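PDB 4N7B: 4-hydroxy-3-methylbut-2-enyl diphosphate reductase, apicoplast from Plasmodium falciparum, which catalyses the reductive conversion of (2E)-4-hydroxy-3-methylbut-2-enyl diphosphate into isopentenyl and dimethylallyl diphosphate at an iron-sulfur cluster, the final step of isoprenoid precursor synthesis. Local coordinates for residues A[235-240]-A[257-262]; A[319-324]-A[381-386]; A[412-417]-A[518-523]. One frame throughout, in Å; residues are numbered along the deposited sequence.

How the contacts relate
Contacts 2 and 3 border the Fe3-S4 cluster at the middle of the IspH trefoil, and contact 1 lies nearby, the V259 side chain about 7 Å from it. Contacts 2 and 3 also touch each other: T383 O accepts from C413 N at 3.1 Å, and the centres of the two contacts are about 12 Å apart. Contact 1 meets contact 3 through R236 NE and K521 O, 3.0 Å apart, with contact centres about 13 Å apart. Contacts 1 and 2 do not touch, their nearest atoms being about 8 Å apart. Contact 1 carries H260, which binds a sulfate where, by similarity, substrate probably binds; contact 2 brings T383 to the cluster, and contact 3 supplies the iron ligand C413.

Contact 1: A[235-240]-A[257-262]; sequences SRAIET and KIVHND. With SO4 (sulfate ion), chain C.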
loop_
_atom_site.group_PDB
_atom_site.type_symbol
_atom_site.label_atom_id
_atom_site.label_comp_id
_atom_site.label_asym_id
_atom_site.label_seq_id
_atom_site.Cartn_x
_atom_site.Cartn_y
_atom_site.Cartn_z
ATOM N N SER A 235 6.955 6.196 4.221
ATOM C CA SER A 235 7.822 7.282 4.710
ATOM C C SER A 235 9.171 7.223 3.991
ATOM O O SER A 235 9.704 8.245 3.584
ATOM C CB SER A 235 7.993 7.249 6.232
ATOM O OG SER A 235 8.495 5.998 6.653
ATOM N N ARG A 236 9.697 6.020 3.792
ATOM C CA ARG A 236 10.924 5.843 3.021
ATOM C C ARG A 236 10.816 6.379 1.592
ATOM O O ARG A 236 11.731 7.014 1.069
ATOM C CB ARG A 236 11.274 4.366 2.980
ATOM C CG ARG A 236 12.493 4.009 2.157
ATOM C CD ARG A 236 12.791 2.527 2.371
ATOM N NE ARG A 236 13.892 2.012 1.557
ATOM C CZ ARG A 236 13.757 1.464 0.350
ATOM N NH1 ARG A 236 12.565 1.393 -0.225
ATOM N NH2 ARG A 236 14.824 0.994 -0.293
ATOM N N ALA A 237 9.695 6.114 0.948
ATOM C CA ALA A 237 9.527 6.516 -0.431
ATOM C C ALA A 237 9.441 8.044 -0.523
ATOM O O ALA A 237 10.055 8.669 -1.390
ATOM C CB ALA A 237 8.288 5.854 -1.003
ATOM N N ILE A 238 8.695 8.656 0.386
ATOM C CA ILE A 238 8.587 10.110 0.404
ATOM C C ILE A 238 9.947 10.743 0.658
ATOM O O ILE A 238 10.374 11.627 -0.078
ATOM C CB ILE A 238 7.592 10.587 1.471
ATOM C CG1 ILE A 238 6.192 10.035 1.157
ATOM C CG2 ILE A 238 7.550 12.101 1.517
ATOM C CD1 ILE A 238 5.139 10.332 2.209
ATOM N N GLU A 239 10.640 10.284 1.692
ATOM C CA GLU A 239 11.946 10.846 2.020
ATOM C C GLU A 239 12.894 10.690 0.822
ATOM O O GLU A 239 13.700 11.570 0.540
ATOM C CB GLU A 239 12.507 10.172 3.277
ATOM C CG GLU A 239 13.838 10.769 3.776
ATOM C CD GLU A 239 14.303 10.176 5.116
ATOM O OE1 GLU A 239 15.360 10.614 5.632
ATOM O OE2 GLU A 239 13.613 9.273 5.652
ATOM N N THR A 240 12.771 9.584 0.092
ATOM C CA THR A 240 13.621 9.365 -1.077
ATOM C C THR A 240 13.435 10.500 -2.075
ATOM O O THR A 240 14.405 11.026 -2.612
ATOM C CB THR A 240 13.312 8.039 -1.783
ATOM O OG1 THR A 240 13.762 6.944 -0.973
ATOM C CG2 THR A 240 14.009 7.984 -3.134
ATOM N N LYS A 257 2.795 7.526 -9.382
ATOM C CA LYS A 257 2.643 8.290 -8.155
ATOM C C LYS A 257 3.424 7.582 -7.051
ATOM O O LYS A 257 3.355 6.369 -6.901
ATOM C CB LYS A 257 1.169 8.455 -7.812
ATOM C CG LYS A 257 0.447 9.325 -8.835
ATOM C CD LYS A 257 -1.002 9.554 -8.460
ATOM C CE LYS A 257 -1.641 10.656 -9.314
ATOM N NZ LYS A 257 -1.122 12.024 -8.988
ATOM N N ILE A 258 4.205 8.348 -6.310
ATOM C CA ILE A 258 5.167 7.777 -5.372
ATOM C C ILE A 258 4.483 6.960 -4.273
ATOM O O ILE A 258 4.997 5.928 -3.851
ATOM C CB ILE A 258 6.044 8.896 -4.786
ATOM C CG1 ILE A 258 7.491 8.420 -4.656
ATOM C CG2 ILE A 258 5.450 9.436 -3.509
ATOM C CD1 ILE A 258 7.754 7.653 -3.475
ATOM N N VAL A 259 3.325 7.435 -3.823
ATOM C CA VAL A 259 2.420 6.662 -2.979
ATOM C C VAL A 259 1.008 7.079 -3.390
ATOM O O VAL A 259 0.816 8.128 -4.014
ATOM C CB VAL A 259 2.638 6.916 -1.464
ATOM C CG1 VAL A 259 4.077 6.623 -1.067
ATOM C CG2 VAL A 259 2.306 8.335 -1.105
ATOM N N HIS A 260 0.012 6.268 -3.057
ATOM C CA HIS A 260 -1.347 6.541 -3.510
ATOM C C HIS A 260 -2.045 7.476 -2.542
ATOM O O HIS A 260 -2.961 7.079 -1.821
ATOM C CB HIS A 260 -2.137 5.246 -3.662
ATOM C CG HIS A 260 -1.771 4.447 -4.877
ATOM N ND1 HIS A 260 -1.947 3.084 -4.942
ATOM C CD2 HIS A 260 -1.237 4.812 -6.071
ATOM C CE1 HIS A 260 -1.547 2.638 -6.122
ATOM N NE2 HIS A 260 -1.107 3.668 -6.820
ATOM N N ASN A 261 -1.583 8.721 -2.520
ATOM C CA ASN A 261 -2.256 9.769 -1.778
ATOM C C ASN A 261 -2.049 11.110 -2.484
ATOM O O ASN A 261 -0.915 11.565 -2.641
ATOM C CB ASN A 261 -1.737 9.837 -0.351
ATOM C CG ASN A 261 -2.476 10.868 0.475
ATOM O OD1 ASN A 261 -2.163 12.061 0.431
ATOM N ND2 ASN A 261 -3.468 10.416 1.233
ATOM N N ASP A 262 -3.143 11.739 -2.906
ATOM C CA ASP A 262 -3.058 12.967 -3.694
ATOM C C ASP A 262 -2.447 14.100 -2.871
ATOM O O ASP A 262 -1.712 14.929 -3.387
ATOM C CB ASP A 262 -4.440 13.354 -4.236
ATOM C CG ASP A 262 -5.112 12.203 -4.994
ATOM O OD1 ASP A 262 -4.568 11.805 -6.050
ATOM O OD2 ASP A 262 -6.164 11.683 -4.530
HETATM S S SO4 C . -1.952 0.925 -2.154
HETATM O O1 SO4 C . -0.818 0.148 -2.633
HETATM O O2 SO4 C . -1.507 2.264 -1.753
HETATM O O3 SO4 C . -2.901 1.022 -3.261
HETATM O O4 SO4 C . -2.635 0.291 -1.012
#
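A buried, largely apolar patch centred on A237 of helix 232-247 joins it to I258 and V259, in the loop between strand 252-255 and helix 262-271; I238 takes part through its backbone. Helix 232-247 leads into strand 252-255 of a four-stranded parallel sheet and the loop leaves that strand, so the contact lies within one unit of the IspH trefoil. A237 turns its methyl group toward the loop, where V259 CG1 lies 4.3 Å from A237 CB. I258 also turns toward A237, but its CD1 is modelled too near A237 CB to be taken literally, and the I258 chi1 of -141° is not a staggered value; the exact placing of this branch is doubtful. V241 and L268 border I258 as well, while V264 touches both I238 and V259. No hydrogen bond crosses between the segments. On the helix, R236 O takes T240 N and T240 OG1 from opposite faces of its carbonyl plane, the hydroxyl at 2.9 Å. Past V259 the loop makes an inverse gamma turn centred on H260, and N261 OD1 then caps V264 N at the start of helix 262-271. The H260 imidazole, with CG beside its backbone N (chi1 -75°), meets the sulfate at the ring edge: ND1 donates to O3 in the ring plane, 2.8 Å and 161°. H293 stacks on this ring, and H260 NE2 is hydrogen-bonded to H256 NE2. S442 N, N443 N and H343 NE2 also bind the sulfate. The chemistry thus divides: directionless packing holds the base of the loop, and directed N-H donors face an anion where, by similarity, the substrate diphosphate probably binds.

Contact 2: A[319-324]-A[381-386]; sequences NKVHVY and TQTTLS. With NA (sodium ion), chain F; F3S (Fe3-s4 cluster), chain B.
Beside the contact of V321 with T381 and T383, the Y324 ring meets a sodium ion at its edge: the ion lies in the ring plane, 3.0 Å from Y324 OH. Across the contact itself, T381 O lies against the two methyl groups of V321. This is helix-on-loop packing in the IspH trefoil, helix 316-329 lying against the segment that connects strand 377-381 to helix 387-400. With CG1 anti to the backbone N (chi1 -178°), V321 spreads its branches almost evenly about T381 O, CG1 at 4.1 Å and CG2 at 4.0 Å. CG2 also reaches 4.4 Å from T383 CG2. V321 is also packed by T349 of helix 344-350 and V380 of strand 377-381. No hydrogen bond links the two segments, so their fit rests on shape. The loop has bonds of its own: Q382 to L385 form a type I beta turn, and T381 OG1 donates to Q382 O at 2.9 Å from 50° above the carbonyl plane. S386 N-caps helix 387-400, its OG bonded to D389 N. T383 sits between valine and cofactor. Its hydroxyl is hydrogen-bonded to E345 OE1, the probable proton donor by similarity, which ties this residue to the active site; T383 itself probably contacts substrate, as in related enzymes. The T383 chi1 of 62° points OG1 between its backbone N and carbonyl carbon and leaves CG2 for V321. From there T383 OG1 lies 3.4 Å from cluster sulfur S4, with T383 CB at 3.6 Å from the same atom.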
loop_
_atom_site.group_PDB
_atom_site.type_symbol
_atom_site.label_atom_id
_atom_site.label_comp_id
_atom_site.label_asym_id
_atom_site.label_seq_id
_atom_site.Cartn_x
_atom_site.Cartn_y
_atom_site.Cartn_z
ATOM N N ASN A 319 9.384 -5.704 -2.808
ATOM C CA ASN A 319 10.528 -6.362 -3.418
ATOM C C ASN A 319 10.586 -7.822 -2.986
ATOM O O ASN A 319 10.989 -8.696 -3.754
ATOM C CB ASN A 319 11.824 -5.660 -3.051
ATOM C CG ASN A 319 13.032 -6.315 -3.683
ATOM O OD1 ASN A 319 13.235 -6.234 -4.892
ATOM N ND2 ASN A 319 13.855 -6.952 -2.862
ATOM N N LYS A 320 10.184 -8.082 -1.748
ATOM C CA LYS A 320 10.137 -9.440 -1.238
ATOM C C LYS A 320 9.318 -10.322 -2.177
ATOM O O LYS A 320 9.759 -11.397 -2.569
ATOM C CB LYS A 320 9.508 -9.422 0.139
ATOM C CG LYS A 320 9.227 -10.757 0.756
ATOM C CD LYS A 320 8.470 -10.487 2.053
ATOM C CE LYS A 320 8.312 -11.703 2.917
ATOM N NZ LYS A 320 7.193 -11.513 3.890
ATOM N N VAL A 321 8.144 -9.848 -2.575
ATOM C CA VAL A 321 7.263 -10.655 -3.426
ATOM C C VAL A 321 7.908 -10.855 -4.797
ATOM O O VAL A 321 7.975 -11.980 -5.310
ATOM C CB VAL A 321 5.853 -10.026 -3.578
ATOM C CG1 VAL A 321 4.950 -10.909 -4.414
ATOM C CG2 VAL A 321 5.230 -9.841 -2.220
ATOM N N HIS A 322 8.428 -9.774 -5.366
ATOM C CA HIS A 322 9.123 -9.845 -6.657
ATOM C C HIS A 322 10.188 -10.921 -6.629
ATOM O O HIS A 322 10.368 -11.680 -7.586
ATOM C CB HIS A 322 9.781 -8.503 -6.981
ATOM C CG HIS A 322 8.821 -7.460 -7.472
ATOM N ND1 HIS A 322 9.045 -6.719 -8.611
ATOM C CD2 HIS A 322 7.634 -7.035 -6.975
ATOM C CE1 HIS A 322 8.039 -5.883 -8.796
ATOM N NE2 HIS A 322 7.168 -6.057 -7.818
ATOM N N VAL A 323 10.887 -10.985 -5.506
ATOM C CA VAL A 323 12.046 -11.842 -5.360
ATOM C C VAL A 323 11.645 -13.319 -5.270
ATOM O O VAL A 323 12.218 -14.167 -5.952
ATOM C CB VAL A 323 12.850 -11.401 -4.112
ATOM C CG1 VAL A 323 13.599 -12.557 -3.526
ATOM C CG2 VAL A 323 13.776 -10.258 -4.484
ATOM N N TYR A 324 10.661 -13.632 -4.439
ATOM C CA TYR A 324 10.173 -15.005 -4.364
ATOM C C TYR A 324 9.674 -15.494 -5.728
ATOM O O TYR A 324 9.871 -16.648 -6.088
ATOM C CB TYR A 324 9.053 -15.135 -3.329
ATOM C CG TYR A 324 9.586 -15.445 -1.950
ATOM C CD1 TYR A 324 9.873 -16.754 -1.563
ATOM C CD2 TYR A 324 9.860 -14.423 -1.059
ATOM C CE1 TYR A 324 10.386 -17.029 -0.297
ATOM C CE2 TYR A 324 10.366 -14.681 0.194
ATOM C CZ TYR A 324 10.621 -15.976 0.578
ATOM O OH TYR A 324 11.133 -16.191 1.840
ATOM N N THR A 381 0.821 -12.944 -3.023
ATOM C CA THR A 381 -0.307 -12.018 -3.042
ATOM C C THR A 381 0.140 -10.566 -3.094
ATOM O O THR A 381 1.270 -10.222 -2.737
ATOM C CB THR A 381 -1.270 -12.198 -1.820
ATOM O OG1 THR A 381 -0.771 -11.518 -0.667
ATOM C CG2 THR A 381 -1.453 -13.650 -1.479
ATOM N N GLN A 382 -0.772 -9.722 -3.547
ATOM C CA GLN A 382 -0.682 -8.283 -3.349
ATOM C C GLN A 382 -0.509 -7.991 -1.851
ATOM O O GLN A 382 -1.147 -8.618 -1.003
ATOM C CB GLN A 382 -1.968 -7.642 -3.866
ATOM C CG GLN A 382 -1.952 -6.139 -4.018
ATOM C CD GLN A 382 -3.198 -5.640 -4.715
ATOM O OE1 GLN A 382 -3.829 -6.381 -5.456
ATOM N NE2 GLN A 382 -3.572 -4.393 -4.469
ATOM N N THR A 383 0.329 -7.013 -1.525
ATOM C CA THR A 383 0.694 -6.747 -0.127
ATOM C C THR A 383 -0.417 -6.125 0.695
ATOM O O THR A 383 -0.379 -6.178 1.920
ATOM C CB THR A 383 1.892 -5.787 -0.035
ATOM O OG1 THR A 383 1.545 -4.518 -0.612
ATOM C CG2 THR A 383 3.074 -6.350 -0.762
ATOM N N THR A 384 -1.405 -5.546 0.023
ATOM C CA THR A 384 -2.417 -4.719 0.665
ATOM C C THR A 384 -3.843 -5.292 0.623
ATOM O O THR A 384 -4.807 -4.561 0.811
ATOM C CB THR A 384 -2.470 -3.362 -0.024
ATOM O OG1 THR A 384 -2.541 -3.566 -1.438
ATOM C CG2 THR A 384 -1.227 -2.536 0.310
ATOM N N LEU A 385 -3.987 -6.595 0.421
ATOM C CA LEU A 385 -5.312 -7.196 0.344
ATOM C C LEU A 385 -6.071 -7.131 1.681
ATOM O O LEU A 385 -5.494 -6.900 2.744
ATOM C CB LEU A 385 -5.189 -8.655 -0.092
ATOM C CG LEU A 385 -4.614 -8.861 -1.496
ATOM C CD1 LEU A 385 -4.637 -10.334 -1.839
ATOM C CD2 LEU A 385 -5.403 -8.050 -2.524
ATOM N N SER A 386 -7.381 -7.304 1.602
ATOM C CA SER A 386 -8.188 -7.659 2.750
ATOM C C SER A 386 -7.734 -9.022 3.223
ATOM O O SER A 386 -7.639 -9.950 2.424
ATOM C CB SER A 386 -9.650 -7.778 2.325
ATOM O OG SER A 386 -10.364 -8.557 3.263
HETATM NA NA NA F . 11.034 -14.043 3.900
HETATM FE FE1 F3S B . 3.593 0.129 3.186
HETATM FE FE3 F3S B . 5.358 -1.546 2.032
HETATM FE FE4 F3S B . 3.078 -2.440 3.138
HETATM S S1 F3S B . 4.577 0.354 1.241
HETATM S S2 F3S B . 1.588 -0.802 2.914
HETATM S S3 F3S B . 4.796 -1.480 4.146
HETATM S S4 F3S B . 4.033 -3.166 1.295
#

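Contact 3: A[412-417]-A[518-523]; sequences ICYATT and PKWKLP. With F3S (Fe3-s4 cluster), chain B.
Y414 and P518 approach from opposite directions, the phenol end of the tyrosine meeting the CD corner of the proline ring. Y414 OH lies 3.4 Å from P518 CD, and Y414 CZ 3.6 Å from that carbon. The tyrosine CG is held between its backbone N and carbonyl carbon (chi1 78°), which carries the ring across the start of its own helix; A415 CB then covers one face, 4.0 Å above the ring centre. The hydroxyl is bonded to K232 N, fixing the far end of the ring. Y414 CE1 also comes to 4.3 Å from W520 CH2. P518 CB packs over one face of the indole, toward its rim, while cluster sulfur S3 lies near the indole plane at the edge. Y414 CE1 is 3.8 Å from S3, so both aromatics border the cofactor. C413, just before Y414, has SG in the same kind of rotamer (chi1 72°), and this places the sulfur 2.3 Å from iron FE4. T416 N donates to C413 SG at 3.5 Å and 160°, a helix N-cap that probably eases the thiolate's negative charge. Helix 414-427 thus begins at the cluster, and the loop from strand 506-511 to helix 524-533 reaches Y414 through P518 and W520, with W520 resting on P316 and L317 of helix 316-329 and P523 on helix 232-247.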
loop_
_atom_site.group_PDB
_atom_site.type_symbol
_atom_site.label_atom_id
_atom_site.label_comp_id
_atom_site.label_asym_id
_atom_site.label_seq_id
_atom_site.Cartn_x
_atom_site.Cartn_y
_atom_site.Cartn_z
ATOM N N ILE A 412 1.073 -10.494 2.529
ATOM C CA ILE A 412 0.378 -9.321 3.057
ATOM C C ILE A 412 1.265 -8.708 4.142
ATOM O O ILE A 412 1.640 -9.400 5.096
ATOM C CB ILE A 412 -1.003 -9.692 3.620
ATOM C CG1 ILE A 412 -1.935 -10.117 2.483
ATOM C CG2 ILE A 412 -1.614 -8.509 4.358
ATOM C CD1 ILE A 412 -3.284 -10.517 2.960
ATOM N N CYS A 413 1.611 -7.422 4.004
ATOM C CA CYS A 413 2.632 -6.790 4.866
ATOM C C CYS A 413 2.150 -6.454 6.291
ATOM O O CYS A 413 0.947 -6.421 6.587
ATOM C CB CYS A 413 3.159 -5.516 4.201
ATOM S SG CYS A 413 1.988 -4.149 4.203
ATOM N N TYR A 414 3.119 -6.176 7.157
ATOM C CA TYR A 414 2.874 -5.956 8.565
ATOM C C TYR A 414 1.911 -4.774 8.728
ATOM O O TYR A 414 1.067 -4.768 9.631
ATOM C CB TYR A 414 4.224 -5.702 9.306
ATOM C CG TYR A 414 4.720 -4.309 9.083
ATOM C CD1 TYR A 414 5.326 -3.948 7.881
ATOM C CD2 TYR A 414 4.513 -3.323 10.041
ATOM C CE1 TYR A 414 5.734 -2.644 7.664
ATOM C CE2 TYR A 414 4.920 -2.029 9.833
ATOM C CZ TYR A 414 5.523 -1.691 8.653
ATOM O OH TYR A 414 5.917 -0.398 8.458
ATOM N N ALA A 415 2.021 -3.772 7.852
ATOM C CA ALA A 415 1.242 -2.536 8.025
ATOM C C ALA A 415 -0.220 -2.756 7.697
ATOM O O ALA A 415 -1.114 -2.260 8.390
ATOM C CB ALA A 415 1.812 -1.405 7.176
ATOM N N THR A 416 -0.461 -3.526 6.646
ATOM C CA THR A 416 -1.820 -3.884 6.233
ATOM C C THR A 416 -2.484 -4.744 7.330
ATOM O O THR A 416 -3.584 -4.454 7.829
ATOM C CB THR A 416 -1.730 -4.632 4.930
ATOM O OG1 THR A 416 -1.196 -3.750 3.930
ATOM C CG2 THR A 416 -3.083 -5.154 4.482
ATOM N N THR A 417 -1.770 -5.775 7.748
ATOM C CA THR A 417 -2.249 -6.667 8.802
ATOM C C THR A 417 -2.565 -5.877 10.078
ATOM O O THR A 417 -3.625 -6.012 10.684
ATOM C CB THR A 417 -1.158 -7.713 9.145
ATOM O OG1 THR A 417 -0.952 -8.561 8.019
ATOM C CG2 THR A 417 -1.552 -8.549 10.354
ATOM N N PRO A 518 9.899 -1.035 11.002
ATOM C CA PRO A 518 11.172 -1.471 10.424
ATOM C C PRO A 518 12.169 -0.324 10.353
ATOM O O PRO A 518 11.782 0.837 10.193
ATOM C CB PRO A 518 10.789 -1.903 9.011
ATOM C CG PRO A 518 9.346 -2.243 9.098
ATOM C CD PRO A 518 8.766 -1.316 10.113
ATOM N N LYS A 519 13.447 -0.664 10.456
ATOM C CA LYS A 519 14.509 0.311 10.422
ATOM C C LYS A 519 15.135 0.360 9.040
ATOM O O LYS A 519 16.346 0.383 8.884
ATOM C CB LYS A 519 15.534 -0.032 11.498
ATOM C CG LYS A 519 15.084 0.465 12.844
ATOM C CD LYS A 519 15.450 -0.480 13.970
ATOM C CE LYS A 519 14.976 0.073 15.313
ATOM N NZ LYS A 519 15.392 1.499 15.513
ATOM N N TRP A 520 14.302 0.409 8.017
ATOM C CA TRP A 520 14.832 0.515 6.673
ATOM C C TRP A 520 15.544 1.857 6.469
ATOM O O TRP A 520 15.095 2.886 6.947
ATOM C CB TRP A 520 13.706 0.351 5.664
ATOM C CG TRP A 520 12.937 -0.942 5.842
ATOM C CD1 TRP A 520 13.388 -2.105 6.405
ATOM C CD2 TRP A 520 11.579 -1.182 5.462
ATOM N NE1 TRP A 520 12.391 -3.060 6.388
ATOM C CE2 TRP A 520 11.273 -2.516 5.810
ATOM C CE3 TRP A 520 10.594 -0.399 4.851
ATOM C CZ2 TRP A 520 10.028 -3.076 5.583
ATOM C CZ3 TRP A 520 9.349 -0.965 4.616
ATOM C CH2 TRP A 520 9.081 -2.293 4.978
ATOM N N LYS A 521 16.663 1.829 5.760
ATOM C CA LYS A 521 17.343 3.051 5.355
ATOM C C LYS A 521 16.921 3.394 3.927
ATOM O O LYS A 521 16.227 2.612 3.286
ATOM C CB LYS A 521 18.857 2.849 5.430
ATOM C CG LYS A 521 19.390 2.752 6.854
ATOM C CD LYS A 521 20.909 2.701 6.867
ATOM C CE LYS A 521 21.494 3.276 8.168
ATOM N NZ LYS A 521 21.493 2.324 9.325
ATOM N N LEU A 522 17.345 4.547 3.422
ATOM C CA LEU A 522 17.088 4.898 2.028
ATOM C C LEU A 522 17.865 3.980 1.086
ATOM O O LEU A 522 18.822 3.323 1.499
ATOM C CB LEU A 522 17.475 6.355 1.770
ATOM C CG LEU A 522 16.696 7.383 2.602
ATOM C CD1 LEU A 522 17.252 8.759 2.386
ATOM C CD2 LEU A 522 15.200 7.355 2.257
ATOM N N PRO A 523 17.461 3.934 -0.193
ATOM C CA PRO A 523 18.156 3.132 -1.208
ATOM C C PRO A 523 19.657 3.390 -1.182
ATOM O O PRO A 523 20.080 4.535 -1.074
ATOM C CB PRO A 523 17.529 3.613 -2.523
ATOM C CG PRO A 523 16.136 4.026 -2.123
ATOM C CD PRO A 523 16.311 4.659 -0.759
HETATM FE FE1 F3S B . 3.593 0.129 3.186
HETATM FE FE3 F3S B . 5.358 -1.546 2.032
HETATM FE FE4 F3S B . 3.078 -2.440 3.138
HETATM S S1 F3S B . 4.577 0.354 1.241
HETATM S S2 F3S B . 1.588 -0.802 2.914
HETATM S S3 F3S B . 4.796 -1.480 4.146
HETATM S S4 F3S B . 4.033 -3.166 1.295
#